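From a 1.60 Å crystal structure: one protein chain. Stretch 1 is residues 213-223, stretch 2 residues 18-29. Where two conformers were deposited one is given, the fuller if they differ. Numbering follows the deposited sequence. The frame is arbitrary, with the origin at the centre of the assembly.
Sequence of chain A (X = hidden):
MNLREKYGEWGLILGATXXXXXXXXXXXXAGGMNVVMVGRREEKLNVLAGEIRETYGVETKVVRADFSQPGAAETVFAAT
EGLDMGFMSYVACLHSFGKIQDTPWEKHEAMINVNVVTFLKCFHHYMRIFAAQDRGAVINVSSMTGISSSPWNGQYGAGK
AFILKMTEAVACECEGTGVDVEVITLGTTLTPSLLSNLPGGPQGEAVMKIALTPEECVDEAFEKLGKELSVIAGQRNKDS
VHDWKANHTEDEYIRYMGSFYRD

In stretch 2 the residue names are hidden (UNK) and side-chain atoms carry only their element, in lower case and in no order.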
# COMPACT_ATOMS: atom_id res chain seq x y z
N THR A 213 12.85 -8.79 5.15
CA THR A 213 13.28 -7.39 5.11
C THR A 213 14.04 -7.12 3.82
O THR A 213 14.65 -8.03 3.24
CB THR A 213 14.17 -7.00 6.28
OG1 THR A 213 15.46 -7.61 6.15
CG2 THR A 213 13.50 -7.36 7.63
N PRO A 214 14.00 -5.87 3.35
CA PRO A 214 14.79 -5.54 2.15
C PRO A 214 16.26 -5.92 2.30
O PRO A 214 16.88 -6.44 1.36
CB PRO A 214 14.62 -4.02 2.04
CG PRO A 214 13.33 -3.71 2.73
CD PRO A 214 13.18 -4.74 3.81
N GLU A 215 16.83 -5.67 3.48
CA GLU A 215 18.23 -5.99 3.73
C GLU A 215 18.56 -7.47 3.59
O GLU A 215 19.61 -7.79 3.05
CB GLU A 215 18.68 -5.50 5.11
CG GLU A 215 18.96 -4.02 5.09
CD GLU A 215 19.33 -3.44 6.44
OE1 GLU A 215 19.77 -4.20 7.34
OE2 GLU A 215 19.18 -2.21 6.59
N GLU A 216 17.69 -8.35 4.07
CA GLU A 216 17.95 -9.79 3.97
C GLU A 216 17.87 -10.27 2.52
O GLU A 216 18.63 -11.15 2.10
CB GLU A 216 17.01 -10.58 4.90
CG GLU A 216 17.51 -10.54 6.33
CD GLU A 216 16.42 -10.23 7.33
OE1 GLU A 216 15.27 -10.63 7.08
OE2 GLU A 216 16.74 -9.57 8.35
N CYS A 217 16.97 -9.66 1.73
CA CYS A 217 16.89 -9.95 0.29
C CYS A 217 18.18 -9.55 -0.42
O CYS A 217 18.75 -10.34 -1.19
CB CYS A 217 15.76 -9.19 -0.37
SG CYS A 217 14.14 -9.70 0.25
N VAL A 218 18.63 -8.33 -0.17
CA VAL A 218 19.89 -7.85 -0.76
C VAL A 218 21.10 -8.65 -0.29
O VAL A 218 21.99 -8.96 -1.08
CB VAL A 218 20.05 -6.34 -0.55
CG1 VAL A 218 21.41 -5.86 -0.98
CG2 VAL A 218 18.97 -5.60 -1.33
N ASP A 219 21.14 -8.98 1.01
CA ASP A 219 22.22 -9.81 1.52
C ASP A 219 22.28 -11.17 0.80
O ASP A 219 23.36 -11.59 0.38
CB ASP A 219 22.10 -10.01 3.04
CG ASP A 219 22.60 -8.79 3.82
OD1 ASP A 219 23.30 -7.93 3.23
OD2 ASP A 219 22.30 -8.72 5.03
N GLU A 220 21.13 -11.81 0.62
CA GLU A 220 21.12 -13.09 -0.09
C GLU A 220 21.57 -12.94 -1.55
O GLU A 220 22.37 -13.74 -2.04
CB GLU A 220 19.75 -13.76 -0.02
CG GLU A 220 19.75 -15.11 -0.71
CD GLU A 220 18.48 -15.91 -0.51
OE1 GLU A 220 17.50 -15.42 0.08
OE2 GLU A 220 18.47 -17.06 -0.97
N ALA A 221 21.08 -11.90 -2.23
CA ALA A 221 21.51 -11.66 -3.62
C ALA A 221 23.05 -11.50 -3.74
O ALA A 221 23.67 -12.07 -4.64
CB ALA A 221 20.82 -10.42 -4.18
N PHE A 222 23.66 -10.75 -2.83
CA PHE A 222 25.09 -10.57 -2.93
C PHE A 222 25.87 -11.82 -2.52
O PHE A 222 26.93 -12.08 -3.08
CB PHE A 222 25.57 -9.33 -2.18
CG PHE A 222 25.41 -8.07 -2.97
CD1 PHE A 222 26.35 -7.70 -3.92
CD2 PHE A 222 24.29 -7.28 -2.81
CE1 PHE A 222 26.18 -6.53 -4.67
CE2 PHE A 222 24.12 -6.12 -3.56
CZ PHE A 222 25.08 -5.74 -4.48
N GLU A 223 25.35 -12.60 -1.58
CA GLU A 223 25.97 -13.88 -1.20
C GLU A 223 26.05 -14.84 -2.39
O GLU A 223 27.03 -15.53 -2.55
CB GLU A 223 25.24 -14.52 -0.01
CG GLU A 223 25.66 -13.86 1.30
CD GLU A 223 24.92 -14.37 2.54
OE1 GLU A 223 24.26 -15.44 2.46
OE2 GLU A 223 25.01 -13.68 3.59
N UNK A 18 12.57 3.48 -2.46
CA UNK A 18 11.81 2.51 -1.67
C UNK A 18 12.74 1.45 -1.07
O UNK A 18 13.87 1.28 -1.52
c UNK A 18 10.65 1.87 -2.48
o UNK A 18 12.33 -0.46 -4.15
o UNK A 18 13.24 1.54 -4.25
c UNK A 18 12.25 0.79 -4.14
c UNK A 18 10.91 1.45 -3.93
N UNK A 19 12.25 0.78 -0.03
CA UNK A 19 12.82 -0.41 0.57
C UNK A 19 13.98 -1.12 -0.09
O UNK A 19 15.12 -0.94 0.34
N UNK A 20 13.71 -1.96 -1.10
CA UNK A 20 14.76 -2.78 -1.71
C UNK A 20 15.81 -1.91 -2.42
O UNK A 20 17.00 -2.17 -2.32
c UNK A 20 13.49 -4.95 -1.74
c UNK A 20 15.18 -4.53 -3.51
c UNK A 20 14.15 -3.88 -2.62
N UNK A 21 15.36 -0.86 -3.10
CA UNK A 21 16.27 0.09 -3.71
C UNK A 21 17.24 0.71 -2.73
O UNK A 21 18.44 0.75 -2.97
N UNK A 22 16.69 1.22 -1.64
CA UNK A 22 17.48 1.82 -0.60
C UNK A 22 18.49 0.82 -0.04
O UNK A 22 19.64 1.16 0.22
n UNK A 22 16.38 4.76 4.82
c UNK A 22 17.19 4.00 3.84
c UNK A 22 16.41 3.71 2.58
c UNK A 22 16.57 2.35 0.49
c UNK A 22 17.33 2.98 1.62
N UNK A 23 18.07 -0.41 0.16
CA UNK A 23 18.97 -1.41 0.70
C UNK A 23 20.10 -1.75 -0.27
O UNK A 23 21.22 -2.02 0.15
c UNK A 23 18.20 -2.65 1.12
N UNK A 24 19.81 -1.72 -1.59
CA UNK A 24 20.90 -1.86 -2.58
C UNK A 24 21.92 -0.73 -2.46
O UNK A 24 23.14 -0.96 -2.52
c UNK A 24 21.09 -4.25 -4.73
c UNK A 24 20.82 -5.54 -5.12
c UNK A 24 20.05 -3.36 -4.48
c UNK A 24 18.74 -3.80 -4.61
c UNK A 24 18.46 -5.09 -5.01
c UNK A 24 19.50 -5.96 -5.27
c UNK A 24 20.36 -1.95 -4.02
N UNK A 25 21.44 0.50 -2.30
CA UNK A 25 22.34 1.66 -2.18
C UNK A 25 23.26 1.49 -0.98
O UNK A 25 24.48 1.66 -1.07
c UNK A 25 21.56 2.97 -2.02
s UNK A 25 20.62 3.48 -3.49
N UNK A 26 22.66 1.11 0.14
CA UNK A 26 23.43 0.95 1.39
C UNK A 26 24.44 -0.18 1.26
O UNK A 26 25.58 -0.04 1.69
o UNK A 26 20.05 0.42 3.95
c UNK A 26 22.51 0.74 2.59
c UNK A 26 21.60 1.91 2.86
o UNK A 26 19.91 2.53 4.40
c UNK A 26 20.44 1.59 3.81
N UNK A 27 24.03 -1.30 0.65
CA UNK A 27 24.91 -2.46 0.51
C UNK A 27 26.14 -2.15 -0.38
O UNK A 27 27.28 -2.45 0.01
c UNK A 27 25.98 -6.94 0.99
c UNK A 27 24.15 -3.68 -0.02
c UNK A 27 25.45 -5.52 1.17
n UNK A 27 25.98 -7.70 2.27
c UNK A 27 24.97 -4.95 -0.16
N UNK A 28 25.93 -1.52 -1.54
CA UNK A 28 27.06 -1.22 -2.40
C UNK A 28 27.97 -0.13 -1.81
O UNK A 28 29.18 -0.19 -1.96
c UNK A 28 25.90 -2.13 -4.47
c UNK A 28 25.85 0.79 -5.50
c UNK A 28 26.68 -0.94 -3.88
c UNK A 28 25.94 0.37 -4.05
N UNK A 29 27.38 0.83 -1.09
CA UNK A 29 28.16 1.84 -0.39
C UNK A 29 29.01 1.21 0.70
O UNK A 29 30.20 1.53 0.82
c UNK A 29 27.25 2.90 0.17
O HOH W 1 25.77 -10.31 1.44

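Position 18 carries three side-chain carbons, the third bearing two oxygens, and touches nothing on stretch 1. Three carbons ending in a carboxylate, one more than aspartate has, make this glutamate: Glu18. It sits at the N-cap, where its OE2 accepts from the backbone N of position 21 at 3.2 Å.

Position 19 has no side-chain atoms and is Gly19. Its O lies 3.6 Å from Pro214 CB, and an ideal CB would fall 3.5 Å from Pro214 CG, a tight fit.

Position 20 has one carbon carrying two more, the fork of valine. One branch of Val20, CG2, approaches Pro214 CB at 4.1 Å.

Position 21 again lacks a side chain. An ideal CB on Gly21 would clash with Glu18 OE1 at 2.3 Å, so the bare backbone leaves room for the capping carboxylate.

Position 22 shows four carbons in a row ending in nitrogen: Lys22, extended with every chi angle t and free of stretch 1.

Position 23 has a single carbon, which identifies Ala23. Its CB points toward the partner helix and lies 3.9 Å from both Pro214 CB and Val218 CG2.

Position 24 has one carbon and then a six-carbon ring with no oxygen, hence Phe24. Val218 CG2 stands 3.8 Å from the centroid of the Phe24 ring, 12° off its normal, a CH-pi contact over the face.

Position 25 ends in sulfur after one carbon: Cys25, out of reach of stretch 1.

Position 26 repeats the three-carbon carboxylate pattern, so it is Glu26. Its OE1 is 3.8 Å from Glu215 OE2, a proximity of like charges.

Position 27 has four carbons in a row and a terminal nitrogen, which lies near a carboxylate of stretch 1: Lys27. Its NZ donates to Asp219 OD1 at 2.9 Å, forming a salt bridge, while its CG packs 3.6 Å from Phe222 CD2.

Position 28 has four carbons forked at the first, one arm two carbons long: Ile28. Its CG2 meets Phe222 CZ at 3.7 Å.

Position 29 has one carbon and is Ala29, remote from the contact.

The helix axes approach to 8.6 Å at 53°, burying 554 Å² in total. Pro214 packs where they run closest by CA distance, its CA 4.7 Å from Val20 CA. Val218 is the knob, seated among Val20, Ala23, Phe24 and Lys27, and Phe222 extends the apolar packing to Phe24 and Ile28. A water accepts from Lys27 NZ at 2.7 Å and donates to Asp219 O at 2.9 Å, so the water gives Lys27 and Asp219 a second link, through the backbone O.

Stretch 2 (18-29) EGVGKAFCEKIA
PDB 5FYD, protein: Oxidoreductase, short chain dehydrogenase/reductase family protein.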